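Local coordinates for protein DraIII (Deinococcus radiophilus, PDB 4L0K) that cleaves DNA at a specific recognition sequence as a type II restriction endonuclease, probably using a His-Me finger nuclease core, at residues L125-H130 / G148-G153; T155-C160 / F196-C201; A182-R187 / K208-F213. One frame throughout, in Å; residues are numbered along the deposited sequence.

Interaction 1: L125-H130 / G148-G153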
# COMPACT_ATOMS: atom_id res chain seq x y z
N LEU A 125 -1.18 -18.42 17.51
CA LEU A 125 -1.20 -18.67 16.07
C LEU A 125 0.15 -19.21 15.66
O LEU A 125 0.23 -20.13 14.84
CB LEU A 125 -1.45 -17.38 15.28
CG LEU A 125 -2.81 -17.01 14.71
CD1 LEU A 125 -3.88 -18.04 15.07
CD2 LEU A 125 -3.19 -15.58 15.13
N ALA A 126 1.20 -18.62 16.22
CA ALA A 126 2.57 -18.94 15.78
C ALA A 126 2.92 -20.40 16.05
O ALA A 126 3.55 -21.06 15.21
CB ALA A 126 3.59 -17.99 16.40
N TYR A 127 2.51 -20.91 17.20
CA TYR A 127 2.78 -22.32 17.50
C TYR A 127 2.00 -23.31 16.60
O TYR A 127 2.22 -24.52 16.66
CB TYR A 127 2.58 -22.62 19.00
CG TYR A 127 3.79 -22.23 19.81
CD1 TYR A 127 4.99 -22.92 19.66
CD2 TYR A 127 3.75 -21.18 20.72
CE1 TYR A 127 6.11 -22.58 20.38
CE2 TYR A 127 4.89 -20.83 21.47
CZ TYR A 127 6.07 -21.53 21.28
OH TYR A 127 7.22 -21.21 21.98
N GLN A 128 1.10 -22.79 15.78
CA GLN A 128 0.31 -23.59 14.86
C GLN A 128 0.71 -23.32 13.40
O GLN A 128 -0.00 -23.71 12.47
CB GLN A 128 -1.17 -23.28 15.04
CG GLN A 128 -1.75 -23.75 16.38
CD GLN A 128 -3.17 -23.29 16.58
OE1 GLN A 128 -4.12 -23.99 16.22
NE2 GLN A 128 -3.34 -22.10 17.15
N LEU A 129 1.84 -22.66 13.21
CA LEU A 129 2.45 -22.50 11.89
C LEU A 129 3.02 -23.84 11.44
O LEU A 129 3.56 -24.58 12.26
CB LEU A 129 3.62 -21.51 11.99
CG LEU A 129 3.64 -20.08 11.46
CD1 LEU A 129 2.36 -19.67 10.75
CD2 LEU A 129 4.01 -19.07 12.56
N HIS A 130 2.93 -24.16 10.15
CA HIS A 130 3.72 -25.28 9.66
C HIS A 130 5.21 -25.04 9.91
O HIS A 130 5.76 -24.00 9.54
CB HIS A 130 3.48 -25.54 8.16
CG HIS A 130 4.14 -26.79 7.66
ND1 HIS A 130 5.40 -26.80 7.09
CD2 HIS A 130 3.72 -28.08 7.65
CE1 HIS A 130 5.73 -28.03 6.76
NE2 HIS A 130 4.73 -28.83 7.09
N GLY A 148 -8.27 -22.06 22.97
CA GLY A 148 -8.66 -23.38 22.52
C GLY A 148 -7.48 -24.22 22.09
O GLY A 148 -6.35 -23.74 22.01
N PRO A 149 -7.74 -25.50 21.82
CA PRO A 149 -6.72 -26.46 21.41
C PRO A 149 -5.87 -25.99 20.22
O PRO A 149 -6.39 -25.54 19.20
CB PRO A 149 -7.55 -27.70 21.02
CG PRO A 149 -8.97 -27.23 20.97
CD PRO A 149 -9.07 -26.12 21.94
N MET A 150 -4.56 -26.11 20.38
CA MET A 150 -3.66 -25.91 19.27
C MET A 150 -3.84 -27.03 18.26
O MET A 150 -3.86 -28.21 18.62
CB MET A 150 -2.21 -25.87 19.76
CG MET A 150 -1.84 -24.55 20.43
SD MET A 150 -0.12 -24.55 20.96
CE MET A 150 0.04 -22.90 21.66
N VAL A 151 -4.03 -26.65 17.01
CA VAL A 151 -4.08 -27.63 15.93
C VAL A 151 -2.92 -27.38 14.99
O VAL A 151 -2.85 -26.34 14.32
CB VAL A 151 -5.42 -27.56 15.18
CG1 VAL A 151 -5.43 -28.57 14.04
CG2 VAL A 151 -6.56 -27.86 16.14
N ALA A 152 -1.98 -28.33 14.96
CA ALA A 152 -0.80 -28.21 14.13
C ALA A 152 -1.11 -27.79 12.69
O ALA A 152 -2.02 -28.35 12.05
CB ALA A 152 -0.04 -29.53 14.14
N GLY A 153 -0.37 -26.81 12.19
CA GLY A 153 -0.45 -26.42 10.78
C GLY A 153 -1.75 -25.73 10.38
O GLY A 153 -2.01 -25.55 9.19
O HOH W 1 2.26 -26.44 13.63

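Interaction 2: T155-C160 / F196-C201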
# COMPACT_ATOMS: atom_id res chain seq x y z
N THR A 155 -2.58 -22.61 11.08
CA THR A 155 -2.43 -21.16 10.93
C THR A 155 -2.36 -20.76 9.46
O THR A 155 -1.41 -21.13 8.76
CB THR A 155 -1.23 -20.63 11.72
OG1 THR A 155 -1.51 -20.76 13.12
CG2 THR A 155 -0.98 -19.14 11.42
N ASN A 156 -3.37 -20.01 9.00
CA ASN A 156 -3.41 -19.52 7.62
C ASN A 156 -3.36 -17.98 7.49
O ASN A 156 -3.71 -17.27 8.44
CB ASN A 156 -4.68 -20.01 6.91
CG ASN A 156 -4.87 -21.49 6.99
OD1 ASN A 156 -3.91 -22.25 6.94
ND2 ASN A 156 -6.13 -21.93 7.11
N CYS A 157 -2.95 -17.49 6.32
CA CYS A 157 -3.20 -16.10 5.95
C CYS A 157 -4.67 -15.79 6.21
O CYS A 157 -5.54 -16.53 5.77
CB CYS A 157 -2.85 -15.87 4.46
SG CYS A 157 -3.03 -14.14 3.78
N GLU A 158 -4.94 -14.71 6.95
CA GLU A 158 -6.32 -14.32 7.27
C GLU A 158 -7.10 -13.89 6.04
O GLU A 158 -8.33 -14.01 6.03
CB GLU A 158 -6.38 -13.21 8.32
CG GLU A 158 -5.81 -13.61 9.65
CD GLU A 158 -6.68 -14.62 10.37
OE1 GLU A 158 -7.90 -14.66 10.09
OE2 GLU A 158 -6.14 -15.36 11.22
N ILE A 159 -6.39 -13.35 5.04
CA ILE A 159 -6.95 -13.00 3.74
C ILE A 159 -6.88 -14.14 2.69
O ILE A 159 -7.93 -14.61 2.30
CB ILE A 159 -6.30 -11.73 3.15
CG1 ILE A 159 -6.50 -10.54 4.10
CG2 ILE A 159 -6.86 -11.43 1.77
CD1 ILE A 159 -5.25 -10.13 4.83
N CYS A 160 -5.66 -14.52 2.24
CA CYS A 160 -5.33 -15.65 1.29
C CYS A 160 -6.13 -16.96 1.68
O CYS A 160 -6.67 -17.66 0.83
CB CYS A 160 -3.72 -15.89 1.11
SG CYS A 160 -2.46 -14.41 1.84
N PHE A 196 -2.23 -13.54 11.17
CA PHE A 196 -1.13 -13.30 10.25
C PHE A 196 -1.63 -13.26 8.80
O PHE A 196 -2.64 -13.90 8.44
CB PHE A 196 -0.05 -14.37 10.41
CG PHE A 196 0.59 -14.38 11.79
CD1 PHE A 196 1.13 -13.23 12.33
CD2 PHE A 196 0.66 -15.55 12.52
CE1 PHE A 196 1.72 -13.24 13.58
CE2 PHE A 196 1.25 -15.58 13.78
CZ PHE A 196 1.77 -14.42 14.32
N ALA A 197 -0.92 -12.49 7.97
CA ALA A 197 -1.24 -12.37 6.54
C ALA A 197 0.03 -12.18 5.72
O ALA A 197 0.97 -11.54 6.17
CB ALA A 197 -2.18 -11.22 6.30
N HIS A 198 0.05 -12.74 4.51
CA HIS A 198 1.05 -12.35 3.52
C HIS A 198 1.05 -10.84 3.36
O HIS A 198 -0.01 -10.20 3.41
CB HIS A 198 0.72 -12.92 2.13
CG HIS A 198 0.75 -14.40 2.08
ND1 HIS A 198 -0.39 -15.17 2.06
CD2 HIS A 198 1.80 -15.27 2.06
CE1 HIS A 198 -0.05 -16.45 2.02
NE2 HIS A 198 1.27 -16.54 2.03
N ARG A 199 2.24 -10.29 3.16
CA ARG A 199 2.41 -8.87 2.86
C ARG A 199 1.45 -8.45 1.75
O ARG A 199 0.66 -7.53 1.93
CB ARG A 199 3.85 -8.61 2.44
CG ARG A 199 4.05 -7.30 1.72
CD ARG A 199 4.45 -6.20 2.66
NE ARG A 199 4.41 -4.90 1.99
CZ ARG A 199 4.27 -3.73 2.61
NH1 ARG A 199 4.24 -2.62 1.89
NH2 ARG A 199 4.16 -3.68 3.94
N PHE A 200 1.48 -9.17 0.63
CA PHE A 200 0.61 -8.83 -0.49
C PHE A 200 -0.86 -8.73 -0.06
O PHE A 200 -1.54 -7.75 -0.37
CB PHE A 200 0.73 -9.82 -1.66
CG PHE A 200 -0.18 -9.48 -2.81
CD1 PHE A 200 0.25 -8.59 -3.81
CD2 PHE A 200 -1.47 -9.97 -2.86
CE1 PHE A 200 -0.61 -8.23 -4.85
CE2 PHE A 200 -2.34 -9.61 -3.90
CZ PHE A 200 -1.90 -8.73 -4.89
N CYS A 201 -1.34 -9.76 0.63
CA CYS A 201 -2.75 -9.87 0.97
C CYS A 201 -3.12 -8.75 1.95
O CYS A 201 -4.19 -8.12 1.85
CB CYS A 201 -3.06 -11.25 1.59
SG CYS A 201 -2.55 -12.73 0.61
O HOH W 2 -3.46 -16.05 11.05

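Interaction 3: A182-R187 / K208-F213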
# COMPACT_ATOMS: atom_id res chain seq x y z
N ALA A 182 -2.18 -9.05 10.76
CA ALA A 182 -3.40 -8.60 10.12
C ALA A 182 -4.48 -8.25 11.13
O ALA A 182 -4.55 -8.84 12.23
CB ALA A 182 -3.91 -9.66 9.15
N HIS A 183 -5.30 -7.28 10.73
CA HIS A 183 -6.52 -6.91 11.42
C HIS A 183 -7.72 -7.19 10.53
O HIS A 183 -7.89 -6.56 9.49
CB HIS A 183 -6.48 -5.42 11.79
CG HIS A 183 -5.39 -5.10 12.76
ND1 HIS A 183 -4.07 -4.97 12.38
CD2 HIS A 183 -5.41 -4.96 14.10
CE1 HIS A 183 -3.33 -4.72 13.44
NE2 HIS A 183 -4.12 -4.71 14.50
N LYS A 184 -8.53 -8.16 10.95
CA LYS A 184 -9.66 -8.62 10.14
C LYS A 184 -10.65 -7.50 9.87
O LYS A 184 -11.24 -7.43 8.79
CB LYS A 184 -10.38 -9.79 10.82
CG LYS A 184 -9.56 -11.04 10.96
CD LYS A 184 -10.28 -12.04 11.88
CE LYS A 184 -9.28 -12.98 12.56
NZ LYS A 184 -9.98 -13.93 13.48
N THR A 185 -10.84 -6.64 10.86
CA THR A 185 -11.66 -5.45 10.70
C THR A 185 -10.76 -4.29 11.06
O THR A 185 -10.06 -4.35 12.07
CB THR A 185 -12.90 -5.49 11.61
OG1 THR A 185 -13.89 -6.34 11.03
CG2 THR A 185 -13.49 -4.09 11.80
N PRO A 186 -10.74 -3.23 10.23
CA PRO A 186 -9.82 -2.10 10.39
C PRO A 186 -9.89 -1.48 11.78
O PRO A 186 -10.97 -1.41 12.37
CB PRO A 186 -10.35 -1.07 9.38
CG PRO A 186 -11.14 -1.86 8.39
CD PRO A 186 -11.68 -3.05 9.10
N ARG A 187 -8.74 -1.06 12.30
CA ARG A 187 -8.69 -0.24 13.51
C ARG A 187 -9.36 -0.92 14.71
O ARG A 187 -10.16 -0.31 15.41
CB ARG A 187 -9.32 1.13 13.25
CG ARG A 187 -8.45 2.08 12.44
CD ARG A 187 -9.15 3.41 12.19
NE ARG A 187 -9.85 3.89 13.38
CZ ARG A 187 -10.12 5.17 13.63
NH1 ARG A 187 -10.76 5.51 14.74
NH2 ARG A 187 -9.74 6.12 12.78
N LYS A 208 -10.48 -2.01 4.16
CA LYS A 208 -11.71 -2.80 4.16
C LYS A 208 -11.69 -3.90 5.22
O LYS A 208 -10.63 -4.43 5.58
CB LYS A 208 -11.96 -3.42 2.76
CG LYS A 208 -12.18 -2.39 1.64
CD LYS A 208 -12.69 -3.06 0.38
CE LYS A 208 -12.82 -2.08 -0.78
NZ LYS A 208 -13.88 -1.05 -0.55
N SER A 209 -12.86 -4.26 5.72
CA SER A 209 -12.95 -5.46 6.53
C SER A 209 -12.84 -6.66 5.60
O SER A 209 -12.93 -6.52 4.37
CB SER A 209 -14.26 -5.51 7.31
OG SER A 209 -15.35 -5.82 6.46
N LEU A 210 -12.67 -7.84 6.18
CA LEU A 210 -12.55 -9.06 5.41
C LEU A 210 -13.79 -9.24 4.53
O LEU A 210 -13.67 -9.39 3.30
CB LEU A 210 -12.38 -10.24 6.35
CG LEU A 210 -11.06 -10.98 6.20
CD1 LEU A 210 -9.92 -10.03 5.99
CD2 LEU A 210 -10.81 -11.85 7.43
N ASP A 211 -14.96 -9.19 5.16
CA ASP A 211 -16.22 -9.38 4.45
C ASP A 211 -16.42 -8.34 3.34
O ASP A 211 -16.85 -8.69 2.24
CB ASP A 211 -17.41 -9.36 5.41
CG ASP A 211 -17.39 -10.52 6.40
OD1 ASP A 211 -16.63 -11.49 6.20
OD2 ASP A 211 -18.15 -10.46 7.40
N GLU A 212 -16.09 -7.07 3.60
CA GLU A 212 -16.17 -6.05 2.53
C GLU A 212 -15.19 -6.37 1.41
O GLU A 212 -15.48 -6.14 0.25
CB GLU A 212 -15.89 -4.64 3.06
CG GLU A 212 -16.99 -4.04 3.94
CD GLU A 212 -16.45 -3.02 4.94
OE1 GLU A 212 -17.19 -2.66 5.87
OE2 GLU A 212 -15.28 -2.60 4.81
N PHE A 213 -14.02 -6.90 1.77
CA PHE A 213 -12.97 -7.15 0.79
C PHE A 213 -13.42 -8.27 -0.16
O PHE A 213 -13.22 -8.19 -1.38
CB PHE A 213 -11.67 -7.54 1.50
CG PHE A 213 -10.43 -7.54 0.62
CD1 PHE A 213 -10.37 -6.76 -0.54
CD2 PHE A 213 -9.33 -8.31 0.95
CE1 PHE A 213 -9.24 -6.75 -1.34
CE2 PHE A 213 -8.18 -8.30 0.15
CZ PHE A 213 -8.14 -7.52 -1.00

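Interaction 1: L125-H130 / G148-G153
Q128 carries this contact by reaching across to the backbone of 148-153. Its CG lies beside its own backbone N (chi1 -68°) and the chain runs straight on, while chi3 of 91° turns the amide broadside to the aliphatic stem. OE1 then accepts from V151 N at 2.8 Å in an almost straight bond (171° at the hydrogen), the donor standing above the carbonyl plane. NE2 donates to W124 O, so both ends of the amide are held and its rotation is fixed. The Q128 stem also packs on M150, with CG 4.0 Å from M150 CB. Here the chain leaves helix 112-126 through a type I turn, A126 to L129, and the loop after helix 137-147 runs alongside that turn. M150, extended beyond CG, lies alongside Y127 and points the same way; its CE touches Y127 CB at 3.7 Å. The Y127 side chain also packs against P133, P135 and helix 39-44. Farther along, water 1 bridges the backbones, donating to L129 O at 2.7 Å and accepting from G153 N at 3.0 Å, where G153 turns with positive phi.

Interaction 2: T155-C160 / F196-C201
The backbone bond comes first: E158 N donates to F196 O at 2.9 Å, nearly along the C=O axis but somewhat bent at the hydrogen (151°). C157 CA adds a CH···O contact to the same carbonyl. Water 2 accepts from F196 N at 2.8 Å and lies close to N156 O and the carboxylate of E158, tying the start of the strand segment to the loop.

Sulfur chemistry dominates the other end. C160 SG is modelled in disulfides with both C157 SG (2.0 Å) and C201 SG (2.1 Å), although one sulfur cannot form both at once. The irregular geometry (C160–C201 chi3 122°; C160 chi1 -13°, nearly eclipsing SG with the backbone N) may reflect alternative states or an uncertain model rather than real strain. C157 SG is 3.5 Å from C201 SG. The H198 side chain reaches this cluster with C157 SG oblique to its ring; the modelled approach of C160 SG to ND1 is too close to be relied on, and ND1 is buried without a partner in the model. The CxxC and HxxC spacings resemble the zinc-binding sites of some HNH-type His-Me finger nucleases, so this cluster may represent such a site in metal-free, oxidised form. It joins the loop to the point where strand 194-198 passes into helix 199-205, with H198 as N-cap residue.

Apolar contacts flank the sulfurs. I159 points at the opposing segment: CD1 meets A197 CB at 3.6 Å, and CB meets C201 CB, also at 3.6 Å. Beyond the backbone bond, T155 CG2 approaches the edge of the F196 ring, 4.1 Å from CD2, while T155 OG1 bonds to L125 O. W216 of the second subunit packs on C201, and R223 of that subunit donates to C160 O.

Interaction 3: A182-R187 / K208-F213
The backbones meet where L210 N donates to K184 O at 3.0 Å, nearly along the C=O axis though bent at the hydrogen (140°), and S209 CA lies 3.5 Å from the same oxygen in a CH···O contact. The first turn of helix 210-226 thus spends one of its otherwise open N-H groups on the chain leaving strand 179-183. S209, the N-cap residue, holds OG in the crowded position between backbone N and carbonyl carbon (chi1 74°), where it accepts from E212 N at 3.2 Å. E212 OE2 answers by accepting from S209 N at 3.1 Å, the donor lying above the carboxylate plane, and the pair forms a capping box. Strand 179-183 belongs to the hairpin with 194-198 that helix 199-205 follows, consistent with the ββα layout of His-Me finger nucleases, and this contact sets the C-terminal helix against the strand's end. K184 crosses L210 obliquely, its CG 3.8 Å from L210 CD2, and then extends away so that NZ bonds to E192 O. P186 touches the chain before the helix with its CD and CG: CD is 3.7 Å from S209 CA and CG 3.8 Å from K208 C. An alanine here would remove CG and CD, and would probably lose this packing and let the loop drift from the helix start. T185 OG1 touches S209 CB. Q205 NE2 bonds to both H183 O and K208 O, and K208 makes a cation-pi contact with F200 of the second subunit.

Interaction 2 is the buried contact of the three; interaction 1 is partly buried and interaction 3 lies at the surface. T155 joins the first two through its backbone N, which bonds to Q128 O, and L125 packs on F196. Interactions 2 and 3 share the hairpin, one using strand 194-198 and the other its neighbour 179-183, with A197 touching A182 between them and I159 reaching F213. Chemistry follows place: a side-chain amide and a water join a helix end to a loop in interaction 1, cysteine sulfurs and apolar groups fill interaction 2, and one backbone bond to a capped helix start, with P186 and K184 packing, makes interaction 3. Only 2 and 3 border the second subunit.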